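Local coordinates for HydG protein (Carboxydothermus hydrogenoformans, PDB 4RTB) that probably acts as a radical SAM, [4Fe-4S]-dependent lyase that makes CO and cyanide from tyrosine for maturation of the [FeFe]-hydrogenase active site, at residues A[205-210]-A[281-286]. Numbering follows the deposited sequence.
With SAM (S-adenosylmethionine), chain B.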
ATOM      1  N   GLN A 205       2.745  -6.085  -6.660  1.00 70.49           N
ATOM      2  CA  GLN A 205       2.415  -4.664  -6.652  1.00 74.01           C
ATOM      3  C   GLN A 205       3.132  -3.889  -7.751  1.00 70.58           C
ATOM      4  O   GLN A 205       4.360  -3.897  -7.835  1.00 71.64           O
ATOM      5  CB  GLN A 205       2.742  -4.052  -5.290  1.00 77.19           C
ATOM      6  CG  GLN A 205       1.619  -4.201  -4.281  1.00 83.75           C
ATOM      7  CD  GLN A 205       2.095  -4.067  -2.851  1.00 84.86           C
ATOM      8  OE1 GLN A 205       3.100  -3.411  -2.575  1.00 85.32           O
ATOM      9  NE2 GLN A 205       1.378  -4.704  -1.930  1.00 82.27           N
ATOM     10  N   LEU A 206       2.350  -3.217  -8.590  1.00 68.29           N
ATOM     11  CA  LEU A 206       2.898  -2.367  -9.638  1.00 70.93           C
ATOM     12  C   LEU A 206       2.168  -1.029  -9.643  1.00 75.19           C
ATOM     13  O   LEU A 206       0.969  -0.968  -9.921  1.00 73.33           O
ATOM     14  CB  LEU A 206       2.788  -3.051 -11.003  1.00 65.41           C
ATOM     15  CG  LEU A 206       3.787  -2.635 -12.087  1.00 64.89           C
ATOM     16  CD1 LEU A 206       3.383  -1.339 -12.776  1.00 63.47           C
ATOM     17  CD2 LEU A 206       5.189  -2.529 -11.507  1.00 69.62           C
ATOM     18  N   PHE A 207       2.893   0.039  -9.332  1.00 76.57           N
ATOM     19  CA  PHE A 207       2.287   1.362  -9.263  1.00 77.59           C
ATOM     20  C   PHE A 207       2.349   2.036 -10.630  1.00 73.68           C
ATOM     21  O   PHE A 207       3.393   2.049 -11.276  1.00 71.10           O
ATOM     22  CB  PHE A 207       2.982   2.240  -8.211  1.00 75.57           C
ATOM     23  CG  PHE A 207       3.159   1.578  -6.868  1.00 67.89           C
ATOM     24  CD1 PHE A 207       2.305   0.569  -6.447  1.00 64.78           C
ATOM     25  CD2 PHE A 207       4.183   1.974  -6.024  1.00 62.27           C
ATOM     26  CE1 PHE A 207       2.478  -0.035  -5.217  1.00 64.91           C
ATOM     27  CE2 PHE A 207       4.359   1.375  -4.792  1.00 62.04           C
ATOM     28  CZ  PHE A 207       3.505   0.371  -4.387  1.00 68.35           C
ATOM     29  N   GLN A 208       1.225   2.597 -11.065  1.00 75.93           N
ATOM     30  CA  GLN A 208       1.173   3.325 -12.328  1.00 75.32           C
ATOM     31  C   GLN A 208       1.970   4.629 -12.222  1.00 79.97           C
ATOM     32  O   GLN A 208       2.322   5.241 -13.236  1.00 81.41           O
ATOM     33  CB  GLN A 208      -0.286   3.601 -12.715  1.00 76.09           C
ATOM     34  CG  GLN A 208      -0.498   4.406 -13.993  1.00 73.27           C
ATOM     35  CD  GLN A 208       0.269   3.853 -15.176  1.00 75.94           C
ATOM     36  OE1 GLN A 208       0.424   2.641 -15.320  1.00 78.43           O
ATOM     37  NE2 GLN A 208       0.763   4.744 -16.030  1.00 72.60           N
ATOM     38  N   GLU A 209       2.267   5.026 -10.983  1.00 86.24           N
ATOM     39  CA  GLU A 209       2.932   6.294 -10.651  1.00 87.64           C
ATOM     40  C   GLU A 209       2.074   7.492 -11.050  1.00 87.28           C
ATOM     41  O   GLU A 209       1.747   8.333 -10.214  1.00 81.33           O
ATOM     42  CB  GLU A 209       4.316   6.400 -11.310  1.00 83.82           C
ATOM     43  CG  GLU A 209       5.184   5.151 -11.211  1.00 94.46           C
ATOM     44  CD  GLU A 209       5.664   4.848  -9.803  1.00104.64           C
ATOM     45  OE1 GLU A 209       5.484   5.696  -8.903  1.00108.35           O
ATOM     46  OE2 GLU A 209       6.228   3.753  -9.597  1.00107.85           O
ATOM     47  N   SER A 210       1.722   7.575 -12.328  1.00 87.80           N
ATOM     48  CA  SER A 210       0.798   8.599 -12.794  1.00 85.11           C
ATOM     49  C   SER A 210      -0.073   8.105 -13.936  1.00 77.76           C
ATOM     50  O   SER A 210       0.390   7.387 -14.822  1.00 76.25           O
ATOM     51  CB  SER A 210       1.545   9.852 -13.240  1.00 84.26           C
ATOM     52  OG  SER A 210       0.665  10.707 -13.948  1.00 78.30           O
ATOM     53  N   THR A 281      -4.997  -4.535  -3.240  1.00 64.98           N
ATOM     54  CA  THR A 281      -4.567  -3.335  -2.530  1.00 68.90           C
ATOM     55  C   THR A 281      -4.350  -2.134  -3.446  1.00 69.64           C
ATOM     56  O   THR A 281      -3.917  -2.274  -4.594  1.00 73.11           O
ATOM     57  CB  THR A 281      -3.247  -3.570  -1.754  1.00 74.02           C
ATOM     58  OG1 THR A 281      -2.146  -3.599  -2.672  1.00 76.14           O
ATOM     59  CG2 THR A 281      -3.288  -4.873  -0.965  1.00 76.94           C
ATOM     60  N   VAL A 282      -4.652  -0.950  -2.920  1.00 63.12           N
ATOM     61  CA  VAL A 282      -4.258   0.305  -3.545  1.00 61.04           C
ATOM     62  C   VAL A 282      -3.243   1.008  -2.646  1.00 67.34           C
ATOM     63  O   VAL A 282      -3.553   1.367  -1.511  1.00 80.58           O
ATOM     64  CB  VAL A 282      -5.460   1.238  -3.798  1.00 56.09           C
ATOM     65  CG1 VAL A 282      -4.976   2.598  -4.269  1.00 56.43           C
ATOM     66  CG2 VAL A 282      -6.415   0.624  -4.806  1.00 56.69           C
ATOM     67  N   SER A 283      -2.027   1.186  -3.152  1.00 66.57           N
ATOM     68  CA  SER A 283      -0.966   1.851  -2.402  1.00 69.65           C
ATOM     69  C   SER A 283      -0.979   3.347  -2.680  1.00 72.44           C
ATOM     70  O   SER A 283      -0.912   3.764  -3.834  1.00 74.32           O
ATOM     71  CB  SER A 283       0.400   1.263  -2.765  1.00 62.91           C
ATOM     72  OG  SER A 283       0.423  -0.145  -2.599  1.00 58.64           O
ATOM     73  N   VAL A 284      -1.060   4.157  -1.630  1.00 70.78           N
ATOM     74  CA  VAL A 284      -1.090   5.606  -1.821  1.00 76.57           C
ATOM     75  C   VAL A 284       0.101   6.315  -1.178  1.00 82.45           C
ATOM     76  O   VAL A 284       0.065   6.672   0.000  1.00 89.67           O
ATOM     77  CB  VAL A 284      -2.401   6.218  -1.280  1.00 73.88           C
ATOM     78  CG1 VAL A 284      -3.503   6.069  -2.306  1.00 74.08           C
ATOM     79  CG2 VAL A 284      -2.804   5.570   0.042  1.00 75.02           C
ATOM     80  N   PRO A 285       1.171   6.518  -1.962  1.00 76.86           N
ATOM     81  CA  PRO A 285       2.357   7.240  -1.497  1.00 72.53           C
ATOM     82  C   PRO A 285       2.417   8.690  -1.970  1.00 71.90           C
ATOM     83  O   PRO A 285       2.260   8.969  -3.159  1.00 63.20           O
ATOM     84  CB  PRO A 285       3.508   6.429  -2.099  1.00 65.48           C
ATOM     85  CG  PRO A 285       2.899   5.711  -3.305  1.00 75.24           C
ATOM     86  CD  PRO A 285       1.404   5.894  -3.274  1.00 80.36           C
ATOM     87  N   ARG A 286       2.634   9.608  -1.034  1.00 83.34           N
ATOM     88  CA  ARG A 286       2.913  10.989  -1.393  1.00 87.97           C
ATOM     89  C   ARG A 286       4.396  11.115  -1.710  1.00 79.70           C
ATOM     90  O   ARG A 286       5.221  10.379  -1.170  1.00 73.95           O
ATOM     91  CB  ARG A 286       2.506  11.953  -0.274  1.00 95.25           C
ATOM     92  CG  ARG A 286       2.789  11.441   1.129  1.00 98.84           C
ATOM     93  CD  ARG A 286       2.910  12.586   2.120  1.00103.11           C
ATOM     94  NE  ARG A 286       1.651  13.297   2.322  1.00107.50           N
ATOM     95  CZ  ARG A 286       1.543  14.438   2.994  1.00111.99           C
ATOM     96  NH1 ARG A 286       0.361  15.021   3.134  1.00114.10           N
ATOM     97  NH2 ARG A 286       2.622  15.002   3.524  1.00115.37           N
TER
HETATM   98  N   SAM B 501      11.404  -0.246  -9.671  1.00 88.94           N
HETATM   99  CA  SAM B 501      10.002  -0.663  -9.652  1.00 88.80           C
HETATM  100  C   SAM B 501       9.047   0.383 -10.215  1.00 95.50           C
HETATM  101  O   SAM B 501       9.430   1.493 -10.570  1.00 96.53           O
HETATM  102  OXT SAM B 501       7.850   0.130 -10.327  1.00 99.36           O
HETATM  103  CB  SAM B 501       9.547  -1.025  -8.239  1.00 84.44           C
HETATM  104  CG  SAM B 501      10.349  -0.439  -7.078  1.00 82.71           C
HETATM  105  SD  SAM B 501      10.295   1.352  -6.820  1.00102.66           S
HETATM  106  CE  SAM B 501      11.743   1.484  -5.769  1.00132.84           C
HETATM  107  C5' SAM B 501       9.120   1.490  -5.456  1.00106.00           C
HETATM  108  C4' SAM B 501       8.220   2.722  -5.496  1.00 96.69           C
HETATM  109  O4' SAM B 501       8.753   3.833  -4.793  1.00 93.13           O
HETATM  110  C3' SAM B 501       7.986   3.219  -6.914  1.00 85.74           C
HETATM  111  O3' SAM B 501       6.888   2.557  -7.492  1.00 82.77           O
HETATM  112  C2' SAM B 501       7.713   4.696  -6.727  1.00 85.09           C
HETATM  113  O2' SAM B 501       6.342   4.965  -6.881  1.00 87.34           O
HETATM  114  C1' SAM B 501       8.107   4.991  -5.290  1.00 91.03           C
HETATM  115  N9  SAM B 501       8.988   6.168  -5.280  1.00 96.04           N
HETATM  116  C8  SAM B 501      10.100   6.354  -6.054  1.00 98.11           C
HETATM  117  N7  SAM B 501      10.631   7.561  -5.762  1.00106.56           N
HETATM  118  C5  SAM B 501       9.863   8.152  -4.821  1.00108.77           C
HETATM  119  C6  SAM B 501       9.952   9.378  -4.178  1.00110.19           C
HETATM  120  N6  SAM B 501      10.944  10.214  -4.468  1.00119.13           N
HETATM  121  N1  SAM B 501       9.004   9.724  -3.238  1.00105.28           N
HETATM  122  C2  SAM B 501       7.976   8.852  -2.942  1.00101.05           C
HETATM  123  N3  SAM B 501       7.894   7.635  -3.584  1.00 98.90           N
HETATM  124  C4  SAM B 501       8.824   7.289  -4.508  1.00103.09           C
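Phe-207 and Ser-283 face each other with their CA atoms 7.6 Å apart, and Gln-205 and Thr-281 follow in the same register at 8.2 Å, a spacing explained by strand 246-249, which hydrogen-bonds to both segments and separates them in the sheet. All four side chains set out toward the opposite segment and meet in the buried interior. The phenyl ring of Phe-207 brings CE1 to 3.3 Å from Ser-283 OG, an oblique approach, while CZ rests near CB of the same serine. Turned anti to its carbonyl carbon (chi1 -54°), Ser-283 OG is placed beside this ring. Next to this pair the extended Gln-205 crosses Thr-281 at about a right angle, its NE2 3.8 Å from Thr-281 OG1, near but too far for a hydrogen bond. Ile-323 of the next strand touches Gln-205, Thr-281 and Ser-283 and packs against this cluster. The parallel strands belong to the complete (beta/alpha)8 (TIM-type) barrel of HydG, as in its relatives BioB and ThiH; their C-terminal ends form its mouth, where the loops after 204-205 and 281-283 line the S-adenosylmethionine site. Phe-207 thus joins core and cofactor: the other side of its ring lies by the ribose, CD2 coming within 3.1 Å of SAM O3', with O2' at the ring edge, in plane. Two residues on, Glu-209 grips the ribose diol with both carboxylate oxygens. O3' donates to OE2 and O2' to OE1, the latter modelled at a doubtfully short distance. A bend at chi2 (-69°) turns the carboxylate back to the sugar although CB points away from segment 281-286. Lys-225 and Arg-231 form weak, long ion pairs with OE2. Farther along the other loop, the backbone O of Arg-286 approaches adenine C2 at 3.6 Å.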